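Local coordinates for protein pyrrolidone-carboxylate peptidase (PDB 1X10) that removes N-terminal pyroglutamyl (5-oxoproline) groups from polypeptides, as a cysteine peptidase of the C15 family that forms a homotetramer, at residues 1-6 and 198-203; 12-17 and 167-172; 40-43 and 47-50; 150-153 and 157-160. The protein carries 3 engineered substitutions. All coordinates share one frame; numbering follows the deposited sequence.

Contact 1. Residues 1-6 and 198-203; sequences MKVLVT and VAIEVA
V3 and I200 bring the strand of residues 1-6 and the helical turns of 198-203 closest together, their CA atoms 7.6 Å apart, a spacing that leaves the touching entirely to side chains. On the strand, V3 and V5 stand on the same face, both directed at the helix, while L4 between them faces the other way. I200 reaches in from the helix and meets both valines with different branches. Its CG2 methyl approaches the fork of V3, lying 3.9 Å from CG1 of V3 and 4.1 Å from CG2 of the same valine. The other branch runs out along CG1 to CD1, which presses against V5 CG2 at 3.4 Å, tighter than usual van der Waals contact. The two branches part at CB: CG2 is anti to the backbone N of I200, and CG1 (chi1 -63°) is anti to its carbonyl carbon, a divergence that lets one residue reach both inward-facing valines. The I200 and V5 side chains cross at about a right angle, with CD1 and CG2 as the closest atoms. Strand 63-69 completes the layer, with I65 against I200, V67 against V5 and I63 against A203. Helix 189-206 thus covers one face of the central sheet of this alpha/beta fold, over the neighbouring parallel strands 2-8 and 63-69. All three residues that touch are buried and purely aliphatic, which implies that the attachment of this C-terminal helix to the N-terminal strand rests here on dispersion and the exclusion of water.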
loop_
_atom_site.group_PDB
_atom_site.type_symbol
_atom_site.label_atom_id
_atom_site.label_comp_id
_atom_site.label_asym_id
_atom_site.label_seq_id
_atom_site.Cartn_x
_atom_site.Cartn_y
_atom_site.Cartn_z
ATOM N N MET A 1 25.247 -30.311 -18.159
ATOM C CA MET A 1 24.372 -29.145 -17.863
ATOM C C MET A 1 24.809 -28.452 -16.586
ATOM O O MET A 1 24.932 -29.084 -15.541
ATOM C CB MET A 1 22.918 -29.597 -17.728
ATOM C CG MET A 1 22.143 -29.533 -19.025
ATOM S SD MET A 1 21.817 -27.834 -19.494
ATOM C CE MET A 1 20.049 -27.778 -19.253
ATOM N N LYS A 2 25.046 -27.148 -16.680
ATOM C CA LYS A 2 25.469 -26.369 -15.529
ATOM C C LYS A 2 24.568 -25.160 -15.321
ATOM O O LYS A 2 24.209 -24.462 -16.273
ATOM C CB LYS A 2 26.920 -25.917 -15.696
ATOM C CG LYS A 2 27.915 -27.066 -15.732
ATOM C CD LYS A 2 29.352 -26.572 -15.703
ATOM C CE LYS A 2 29.697 -25.788 -16.954
ATOM N NZ LYS A 2 29.570 -26.620 -18.188
ATOM N N VAL A 3 24.207 -24.928 -14.063
ATOM C CA VAL A 3 23.344 -23.812 -13.694
ATOM C C VAL A 3 24.049 -22.902 -12.698
ATOM O O VAL A 3 24.631 -23.376 -11.721
ATOM C CB VAL A 3 22.039 -24.309 -13.035
ATOM C CG1 VAL A 3 21.201 -23.126 -12.574
ATOM C CG2 VAL A 3 21.258 -25.177 -14.013
ATOM N N LEU A 4 24.007 -21.598 -12.958
ATOM C CA LEU A 4 24.606 -20.630 -12.057
ATOM C C LEU A 4 23.488 -19.835 -11.405
ATOM O O LEU A 4 22.631 -19.268 -12.088
ATOM C CB LEU A 4 25.531 -19.657 -12.800
ATOM C CG LEU A 4 25.966 -18.437 -11.966
ATOM C CD1 LEU A 4 26.812 -18.891 -10.790
ATOM C CD2 LEU A 4 26.752 -17.449 -12.830
ATOM N N VAL A 5 23.489 -19.818 -10.081
ATOM C CA VAL A 5 22.512 -19.058 -9.325
ATOM C C VAL A 5 23.322 -18.044 -8.533
ATOM O O VAL A 5 24.327 -18.404 -7.914
ATOM C CB VAL A 5 21.734 -19.942 -8.318
ATOM C CG1 VAL A 5 20.788 -19.083 -7.493
ATOM C CG2 VAL A 5 20.955 -21.015 -9.053
ATOM N N THR A 6 22.917 -16.778 -8.577
ATOM C CA THR A 6 23.621 -15.769 -7.803
ATOM C C THR A 6 22.663 -15.077 -6.849
ATOM O O THR A 6 21.448 -15.056 -7.064
ATOM C CB THR A 6 24.285 -14.676 -8.692
ATOM O OG1 THR A 6 23.273 -13.905 -9.358
ATOM C CG2 THR A 6 25.213 -15.312 -9.724
ATOM N N VAL A 198 12.529 -24.314 -7.932
ATOM C CA VAL A 198 11.520 -24.603 -8.942
ATOM C C VAL A 198 11.864 -23.942 -10.277
ATOM O O VAL A 198 11.727 -24.557 -11.333
ATOM C CB VAL A 198 10.129 -24.127 -8.492
ATOM C CG1 VAL A 198 9.141 -24.244 -9.649
ATOM C CG2 VAL A 198 9.659 -24.967 -7.300
ATOM N N ALA A 199 12.314 -22.691 -10.226
ATOM C CA ALA A 199 12.681 -21.966 -11.437
ATOM C C ALA A 199 13.794 -22.705 -12.174
ATOM O O ALA A 199 13.777 -22.815 -13.404
ATOM C CB ALA A 199 13.139 -20.547 -11.084
ATOM N N ILE A 200 14.769 -23.201 -11.421
ATOM C CA ILE A 200 15.887 -23.934 -12.012
ATOM C C ILE A 200 15.380 -25.207 -12.698
ATOM O O ILE A 200 15.741 -25.503 -13.839
ATOM C CB ILE A 200 16.932 -24.321 -10.933
ATOM C CG1 ILE A 200 17.542 -23.059 -10.319
ATOM C CG2 ILE A 200 18.021 -25.186 -11.551
ATOM C CD1 ILE A 200 18.426 -23.325 -9.122
ATOM N N GLU A 201 14.535 -25.953 -11.996
ATOM C CA GLU A 201 13.971 -27.188 -12.527
ATOM C C GLU A 201 13.206 -26.936 -13.822
ATOM O O GLU A 201 13.380 -27.658 -14.810
ATOM C CB GLU A 201 13.036 -27.822 -11.493
ATOM C CG GLU A 201 13.733 -28.209 -10.201
ATOM C CD GLU A 201 12.768 -28.617 -9.099
ATOM O OE1 GLU A 201 13.252 -28.959 -8.002
ATOM O OE2 GLU A 201 11.534 -28.593 -9.319
ATOM N N VAL A 202 12.367 -25.904 -13.818
ATOM C CA VAL A 202 11.580 -25.569 -15.000
ATOM C C VAL A 202 12.484 -25.120 -16.154
ATOM O O VAL A 202 12.242 -25.474 -17.310
ATOM C CB VAL A 202 10.550 -24.464 -14.681
ATOM C CG1 VAL A 202 9.789 -24.073 -15.945
ATOM C CG2 VAL A 202 9.583 -24.959 -13.601
ATOM N N ALA A 203 13.522 -24.350 -15.843
ATOM C CA ALA A 203 14.446 -23.889 -16.873
ATOM C C ALA A 203 15.142 -25.101 -17.492
ATOM O O ALA A 203 15.204 -25.241 -18.718
ATOM C CB ALA A 203 15.480 -22.935 -16.276
#

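Contact 2. Residues 12-17 and 167-172; sequences GGEKIN and VPYIPE
Two loops that follow strands of the central alpha/beta sheet meet here: residues 12-17, between strand 2-8 and helix 18-26, and residues 167-172, directly after the active-site residue H166. N17 ends the first loop as the N-cap of helix 18-26. The Y169 side chain lies about 11 Å from that of H166, which places the contact near the active site but not among its annotated residues. The loops touch through two separate patches. In the apolar one, I16 CD1 meets I170 CD1 at 3.7 Å, methyl to methyl, with the two side chains crossing at about a right angle. Both isoleucines carry CG1 between backbone N and carbonyl carbon, and the extended chains beyond bring their ends together. The same I16 methyl also rests against the carboxylate end of E172, on the more exposed flank. The polar patch joins E14 to Y169. The E14 chain bends at chi2 (-56°) and sets its carboxylate obliquely beside the tyrosine, the carboxylate and ring planes 59° apart. K177 forms a salt bridge with E14 OE2 and a weak hydrogen bond with Y169 OH. A water bridges the same two oxygens: lying in the plane of the Y169 ring at its edge, it sits an unusually short 2.5 Å from Y169 OH and donates to E14 OE2 at 2.9 Å.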
loop_
_atom_site.group_PDB
_atom_site.type_symbol
_atom_site.label_atom_id
_atom_site.label_comp_id
_atom_site.label_asym_id
_atom_site.label_seq_id
_atom_site.Cartn_x
_atom_site.Cartn_y
_atom_site.Cartn_z
ATOM N N GLY A 12 21.887 -1.403 1.867
ATOM C CA GLY A 12 20.912 -0.448 2.363
ATOM C C GLY A 12 20.644 -0.461 3.856
ATOM O O GLY A 12 19.555 -0.086 4.291
ATOM N N GLY A 13 21.623 -0.884 4.648
ATOM C CA GLY A 13 21.435 -0.911 6.087
ATOM C C GLY A 13 20.932 -2.235 6.633
ATOM O O GLY A 13 20.980 -2.470 7.843
ATOM N N GLU A 14 20.439 -3.103 5.755
ATOM C CA GLU A 14 19.944 -4.404 6.193
ATOM C C GLU A 14 21.093 -5.241 6.729
ATOM O O GLU A 14 22.208 -5.172 6.217
ATOM C CB GLU A 14 19.283 -5.153 5.033
ATOM C CG GLU A 14 17.935 -4.603 4.605
ATOM C CD GLU A 14 16.938 -4.546 5.748
ATOM O OE1 GLU A 14 16.892 -5.494 6.564
ATOM O OE2 GLU A 14 16.187 -3.554 5.825
ATOM N N LYS A 15 20.829 -6.026 7.765
ATOM C CA LYS A 15 21.868 -6.878 8.321
ATOM C C LYS A 15 22.027 -8.126 7.467
ATOM O O LYS A 15 23.096 -8.730 7.434
ATOM C CB LYS A 15 21.541 -7.256 9.767
ATOM C CG LYS A 15 22.014 -6.216 10.773
ATOM C CD LYS A 15 21.410 -4.847 10.489
ATOM C CE LYS A 15 22.383 -3.722 10.829
ATOM N NZ LYS A 15 23.567 -3.725 9.914
ATOM N N ILE A 16 20.964 -8.502 6.763
ATOM C CA ILE A 16 21.016 -9.680 5.907
ATOM C C ILE A 16 20.323 -9.478 4.567
ATOM O O ILE A 16 19.560 -8.531 4.367
ATOM C CB ILE A 16 20.347 -10.905 6.568
ATOM C CG1 ILE A 16 18.831 -10.707 6.595
ATOM C CG2 ILE A 16 20.887 -11.107 7.983
ATOM C CD1 ILE A 16 18.054 -11.933 7.033
ATOM N N ASN A 17 20.618 -10.392 3.652
ATOM C CA ASN A 17 20.018 -10.417 2.332
ATOM C C ASN A 17 19.719 -11.900 2.157
ATOM O O ASN A 17 20.631 -12.713 2.029
ATOM C CB ASN A 17 21.003 -9.952 1.256
ATOM C CG ASN A 17 20.343 -9.818 -0.102
ATOM O OD1 ASN A 17 19.516 -10.642 -0.475
ATOM N ND2 ASN A 17 20.707 -8.778 -0.845
ATOM N N VAL A 167 12.883 -11.682 -4.560
ATOM C CA VAL A 167 12.157 -12.275 -3.447
ATOM C C VAL A 167 11.828 -11.187 -2.432
ATOM O O VAL A 167 12.536 -10.189 -2.326
ATOM C CB VAL A 167 12.981 -13.385 -2.736
ATOM C CG1 VAL A 167 13.432 -14.433 -3.757
ATOM C CG2 VAL A 167 14.180 -12.779 -2.005
ATOM N N PRO A 168 10.730 -11.361 -1.684
ATOM C CA PRO A 168 10.337 -10.373 -0.678
ATOM C C PRO A 168 11.268 -10.483 0.525
ATOM O O PRO A 168 12.141 -11.353 0.572
ATOM C CB PRO A 168 8.915 -10.802 -0.304
ATOM C CG PRO A 168 8.436 -11.581 -1.504
ATOM C CD PRO A 168 9.664 -12.356 -1.893
ATOM N N TYR A 169 11.084 -9.587 1.486
ATOM C CA TYR A 169 11.849 -9.634 2.728
ATOM C C TYR A 169 11.436 -10.958 3.367
ATOM O O TYR A 169 10.317 -11.423 3.135
ATOM C CB TYR A 169 11.362 -8.569 3.711
ATOM C CG TYR A 169 11.862 -7.161 3.538
ATOM C CD1 TYR A 169 13.220 -6.857 3.655
ATOM C CD2 TYR A 169 10.960 -6.109 3.382
ATOM C CE1 TYR A 169 13.663 -5.533 3.630
ATOM C CE2 TYR A 169 11.390 -4.789 3.365
ATOM C CZ TYR A 169 12.736 -4.508 3.492
ATOM O OH TYR A 169 13.149 -3.198 3.507
ATOM N N ILE A 170 12.311 -11.573 4.160
ATOM C CA ILE A 170 11.882 -12.762 4.887
ATOM C C ILE A 170 11.418 -12.153 6.218
ATOM O O ILE A 170 11.879 -11.072 6.596
ATOM C CB ILE A 170 13.016 -13.797 5.109
ATOM C CG1 ILE A 170 14.228 -13.155 5.778
ATOM C CG2 ILE A 170 13.393 -14.427 3.777
ATOM C CD1 ILE A 170 15.314 -14.169 6.126
ATOM N N PRO A 171 10.492 -12.820 6.932
ATOM C CA PRO A 171 9.943 -12.345 8.212
ATOM C C PRO A 171 10.873 -11.682 9.229
ATOM O O PRO A 171 10.555 -10.611 9.748
ATOM C CB PRO A 171 9.259 -13.590 8.776
ATOM C CG PRO A 171 8.749 -14.255 7.524
ATOM C CD PRO A 171 9.956 -14.156 6.606
ATOM N N GLU A 172 12.009 -12.302 9.525
ATOM C CA GLU A 172 12.924 -11.728 10.509
ATOM C C GLU A 172 13.411 -10.326 10.156
ATOM O O GLU A 172 13.813 -9.567 11.039
ATOM C CB GLU A 172 14.124 -12.649 10.726
ATOM C CG GLU A 172 14.887 -12.989 9.465
ATOM C CD GLU A 172 15.935 -14.055 9.705
ATOM O OE1 GLU A 172 17.066 -13.706 10.114
ATOM O OE2 GLU A 172 15.616 -15.246 9.497
HETATM O O HOH W 1 15.541 -2.824 3.122
#

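Contact 3. Residues 40-43 and 47-50; sequences VLPV and KAKE
The pyrrolidine ring of P42 packs against the first turn of helix 47-59, close on the A48 side and thinning out along K47. On the close side, P42 CG lies 3.8 Å from both N and CA of A48, nearer to the helix backbone than to the A48 methyl, since P42 CG and A48 CB are 4.2 Å apart. That methyl in turn comes closer to the proline carbonyl, with A48 CB 3.5 Å from P42 O. A48 is buried, also touching L141 of helix 141-156, and V51 further along the helix meets both P42 and L41. Toward solvent the contact reduces to the aliphatic root of K47, whose CG reaches P42 CG at 3.9 Å. With CG anti to the backbone N (chi1 -171°), the lysine starts out past the proline ring, then bends at chi3 and carries its ammonium away to a salt bridge with E94. Three residues separate the segments in the short connection from strand 34-41, parallel to 2-8, into the following helix. Such a strand-to-helix connection, at the carboxyl end of a sheet strand, is a basic element of the three-layer alpha/beta fold of C15 peptidases.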
loop_
_atom_site.group_PDB
_atom_site.type_symbol
_atom_site.label_atom_id
_atom_site.label_comp_id
_atom_site.label_asym_id
_atom_site.label_seq_id
_atom_site.Cartn_x
_atom_site.Cartn_y
_atom_site.Cartn_z
ATOM N N VAL A 40 27.767 -15.440 -4.572
ATOM C CA VAL A 40 27.253 -14.194 -4.022
ATOM C C VAL A 40 27.934 -13.006 -4.696
ATOM O O VAL A 40 29.152 -13.003 -4.887
ATOM C CB VAL A 40 27.497 -14.120 -2.497
ATOM C CG1 VAL A 40 26.875 -12.852 -1.922
ATOM C CG2 VAL A 40 26.913 -15.351 -1.818
ATOM N N LEU A 41 27.145 -12.001 -5.058
ATOM C CA LEU A 41 27.673 -10.808 -5.715
ATOM C C LEU A 41 27.631 -9.598 -4.794
ATOM O O LEU A 41 26.747 -9.483 -3.944
ATOM C CB LEU A 41 26.858 -10.497 -6.968
ATOM C CG LEU A 41 26.833 -11.588 -8.036
ATOM C CD1 LEU A 41 25.879 -11.179 -9.164
ATOM C CD2 LEU A 41 28.244 -11.802 -8.571
ATOM N N PRO A 42 28.595 -8.678 -4.945
ATOM C CA PRO A 42 28.609 -7.484 -4.099
ATOM C C PRO A 42 27.574 -6.496 -4.633
ATOM O O PRO A 42 27.284 -6.493 -5.827
ATOM C CB PRO A 42 30.034 -6.967 -4.269
ATOM C CG PRO A 42 30.318 -7.294 -5.715
ATOM C CD PRO A 42 29.771 -8.711 -5.835
ATOM N N VAL A 43 26.996 -5.686 -3.752
ATOM C CA VAL A 43 26.019 -4.694 -4.184
ATOM C C VAL A 43 26.838 -3.428 -4.429
ATOM O O VAL A 43 26.739 -2.436 -3.704
ATOM C CB VAL A 43 24.944 -4.449 -3.099
ATOM C CG1 VAL A 43 23.932 -3.415 -3.584
ATOM C CG2 VAL A 43 24.218 -5.762 -2.787
ATOM N N LYS A 47 32.354 -3.389 -9.535
ATOM C CA LYS A 47 32.850 -4.597 -8.897
ATOM C C LYS A 47 31.923 -5.778 -9.185
ATOM O O LYS A 47 32.388 -6.885 -9.472
ATOM C CB LYS A 47 32.965 -4.376 -7.388
ATOM C CG LYS A 47 33.667 -5.495 -6.641
ATOM C CD LYS A 47 34.008 -5.062 -5.218
ATOM C CE LYS A 47 34.930 -3.839 -5.217
ATOM N NZ LYS A 47 35.301 -3.388 -3.841
ATOM N N ALA A 48 30.616 -5.537 -9.113
ATOM C CA ALA A 48 29.636 -6.585 -9.374
ATOM C C ALA A 48 29.800 -7.105 -10.798
ATOM O O ALA A 48 29.667 -8.303 -11.052
ATOM C CB ALA A 48 28.226 -6.050 -9.167
ATOM N N LYS A 49 30.083 -6.203 -11.731
ATOM C CA LYS A 49 30.271 -6.605 -13.122
ATOM C C LYS A 49 31.508 -7.491 -13.250
ATOM O O LYS A 49 31.482 -8.509 -13.936
ATOM C CB LYS A 49 30.429 -5.377 -14.024
ATOM C CG LYS A 49 30.520 -5.724 -15.505
ATOM C CD LYS A 49 30.467 -4.487 -16.382
ATOM C CE LYS A 49 31.804 -3.783 -16.448
ATOM N NZ LYS A 49 32.791 -4.586 -17.228
ATOM N N GLU A 50 32.589 -7.094 -12.586
ATOM C CA GLU A 50 33.837 -7.855 -12.621
ATOM C C GLU A 50 33.599 -9.279 -12.146
ATOM O O GLU A 50 33.958 -10.242 -12.826
ATOM C CB GLU A 50 34.891 -7.214 -11.715
ATOM C CG GLU A 50 35.347 -5.836 -12.131
ATOM C CD GLU A 50 36.375 -5.265 -11.168
ATOM O OE1 GLU A 50 37.400 -5.939 -10.928
ATOM O OE2 GLU A 50 36.159 -4.148 -10.650
#

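Contact 4. Residues 150-153 and 157-160; sequences LHHS and GYPK
Anti placement of CG on H152 (chi1 -168°) and of OG on S153 (chi1 176°), each relative to its backbone N, turns both side chains toward the loop that leaves their helix, while Y158 holds CG between its backbone N and carbonyl carbon and folds its ring back to meet them. The H152 ring presents its edge to one face of the Y158 ring in an offset edge-to-face pair, with centroids 4.9 Å apart and planes at 74°. H152 NE2 lies 3.4 Å from Y158 CZ, so the approach is near the hydroxyl-bearing end of the tyrosine. At the same imidazole edge, in the ring plane, Y158 O comes within 3.0 Å of CD2 of H152. S153 holds the loop at three levels. Its carbonyl O accepts from G157 N at 2.9 Å; its CA makes a CH...O contact with Y158 O; and its OG donates to P159 O in a very short bond of 2.5 Å, nearly along the C=O axis. A water adds a further link by donating to both S153 OG and K160 O. G157, with positive phi, is the first residue beyond helix 141-156, and the peptide before P159 is cis, in the loop leading to strand 161-167. E53, through a weak hydrogen bond to H152 ND1, and L56 tie the histidine to helix 47-59. Backbone carbonyls of the exiting loop are thus met by a hydroxyl, a water and C-H groups, consistent with a helix exit held mainly by local polar contacts, beside an aromatic pair.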
loop_
_atom_site.group_PDB
_atom_site.type_symbol
_atom_site.label_atom_id
_atom_site.label_comp_id
_atom_site.label_asym_id
_atom_site.label_seq_id
_atom_site.Cartn_x
_atom_site.Cartn_y
_atom_site.Cartn_z
ATOM N N LEU A 150 22.300 -11.012 -19.576
ATOM C CA LEU A 150 21.616 -11.179 -20.853
ATOM C C LEU A 150 22.473 -10.677 -22.019
ATOM O O LEU A 150 22.432 -11.246 -23.112
ATOM C CB LEU A 150 20.263 -10.459 -20.828
ATOM C CG LEU A 150 19.196 -11.199 -20.022
ATOM C CD1 LEU A 150 18.023 -10.282 -19.729
ATOM C CD2 LEU A 150 18.753 -12.438 -20.790
ATOM N N HIS A 151 23.247 -9.622 -21.780
ATOM C CA HIS A 151 24.131 -9.070 -22.810
ATOM C C HIS A 151 25.247 -10.076 -23.091
ATOM O O HIS A 151 25.683 -10.249 -24.235
ATOM C CB HIS A 151 24.736 -7.745 -22.332
ATOM C CG HIS A 151 25.627 -7.083 -23.341
ATOM N ND1 HIS A 151 25.163 -6.626 -24.555
ATOM C CD2 HIS A 151 26.950 -6.793 -23.310
ATOM C CE1 HIS A 151 26.161 -6.082 -25.230
ATOM N NE2 HIS A 151 27.257 -6.172 -24.496
ATOM N N HIS A 152 25.702 -10.741 -22.035
ATOM C CA HIS A 152 26.756 -11.747 -22.150
ATOM C C HIS A 152 26.248 -12.895 -23.021
ATOM O O HIS A 152 26.970 -13.431 -23.869
ATOM C CB HIS A 152 27.116 -12.277 -20.765
ATOM C CG HIS A 152 28.365 -13.099 -20.739
ATOM N ND1 HIS A 152 29.602 -12.564 -20.457
ATOM C CD2 HIS A 152 28.570 -14.415 -20.979
ATOM C CE1 HIS A 152 30.517 -13.516 -20.520
ATOM N NE2 HIS A 152 29.917 -14.648 -20.836
ATOM N N SER A 153 24.991 -13.267 -22.803
ATOM C CA SER A 153 24.364 -14.339 -23.559
ATOM C C SER A 153 24.266 -13.966 -25.038
ATOM O O SER A 153 24.607 -14.760 -25.918
ATOM C CB SER A 153 22.963 -14.618 -23.000
ATOM O OG SER A 153 22.288 -15.605 -23.766
ATOM N N GLY A 157 27.098 -16.133 -26.551
ATOM C CA GLY A 157 26.446 -17.394 -26.871
ATOM C C GLY A 157 26.087 -18.250 -25.669
ATOM O O GLY A 157 25.470 -19.309 -25.814
ATOM N N TYR A 158 26.482 -17.803 -24.482
ATOM C CA TYR A 158 26.173 -18.509 -23.243
ATOM C C TYR A 158 26.118 -17.456 -22.142
ATOM O O TYR A 158 26.825 -16.455 -22.206
ATOM C CB TYR A 158 27.255 -19.553 -22.919
ATOM C CG TYR A 158 28.554 -18.972 -22.401
ATOM C CD1 TYR A 158 28.725 -18.689 -21.043
ATOM C CD2 TYR A 158 29.607 -18.688 -23.271
ATOM C CE1 TYR A 158 29.911 -18.138 -20.567
ATOM C CE2 TYR A 158 30.798 -18.139 -22.804
ATOM C CZ TYR A 158 30.943 -17.865 -21.454
ATOM O OH TYR A 158 32.114 -17.311 -20.995
ATOM N N PRO A 159 25.267 -17.661 -21.124
ATOM C CA PRO A 159 24.369 -18.810 -20.963
ATOM C C PRO A 159 23.246 -18.798 -21.996
ATOM O O PRO A 159 22.904 -17.746 -22.529
ATOM C CB PRO A 159 23.837 -18.630 -19.543
ATOM C CG PRO A 159 23.802 -17.142 -19.391
ATOM C CD PRO A 159 25.133 -16.732 -19.988
ATOM N N LYS A 160 22.680 -19.970 -22.275
ATOM C CA LYS A 160 21.589 -20.076 -23.243
ATOM C C LYS A 160 20.351 -19.378 -22.690
ATOM O O LYS A 160 19.583 -18.768 -23.434
ATOM C CB LYS A 160 21.254 -21.543 -23.515
ATOM C CG LYS A 160 22.430 -22.387 -23.978
ATOM C CD LYS A 160 22.040 -23.859 -24.046
ATOM C CE LYS A 160 23.246 -24.748 -24.317
ATOM N NZ LYS A 160 22.876 -26.193 -24.296
HETATM O O HOH W 2 20.386 -17.394 -25.553
#

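Overall arrangement
Contact 1 is the core member of the set: wholly buried, aliphatic, and joining chain ends almost two hundred residues apart on one face of the sheet. Contacts 3 and 4 are local instead, each spanning a three-residue gap at a helix end, and both are only partly buried; contact 3 is mostly apolar packing, whereas contact 4 depends on hydrogen bonds and an aromatic pair. Contact 2, between distant loops, mixes a methyl patch with a water bridge and lies on the other side of the chain's centre from contact 4. Contacts 1 and 3 use neighbouring parallel strands, 2-8 and 34-41, and touch where T6 OG1 meets L41 CD1 at 3.8 Å.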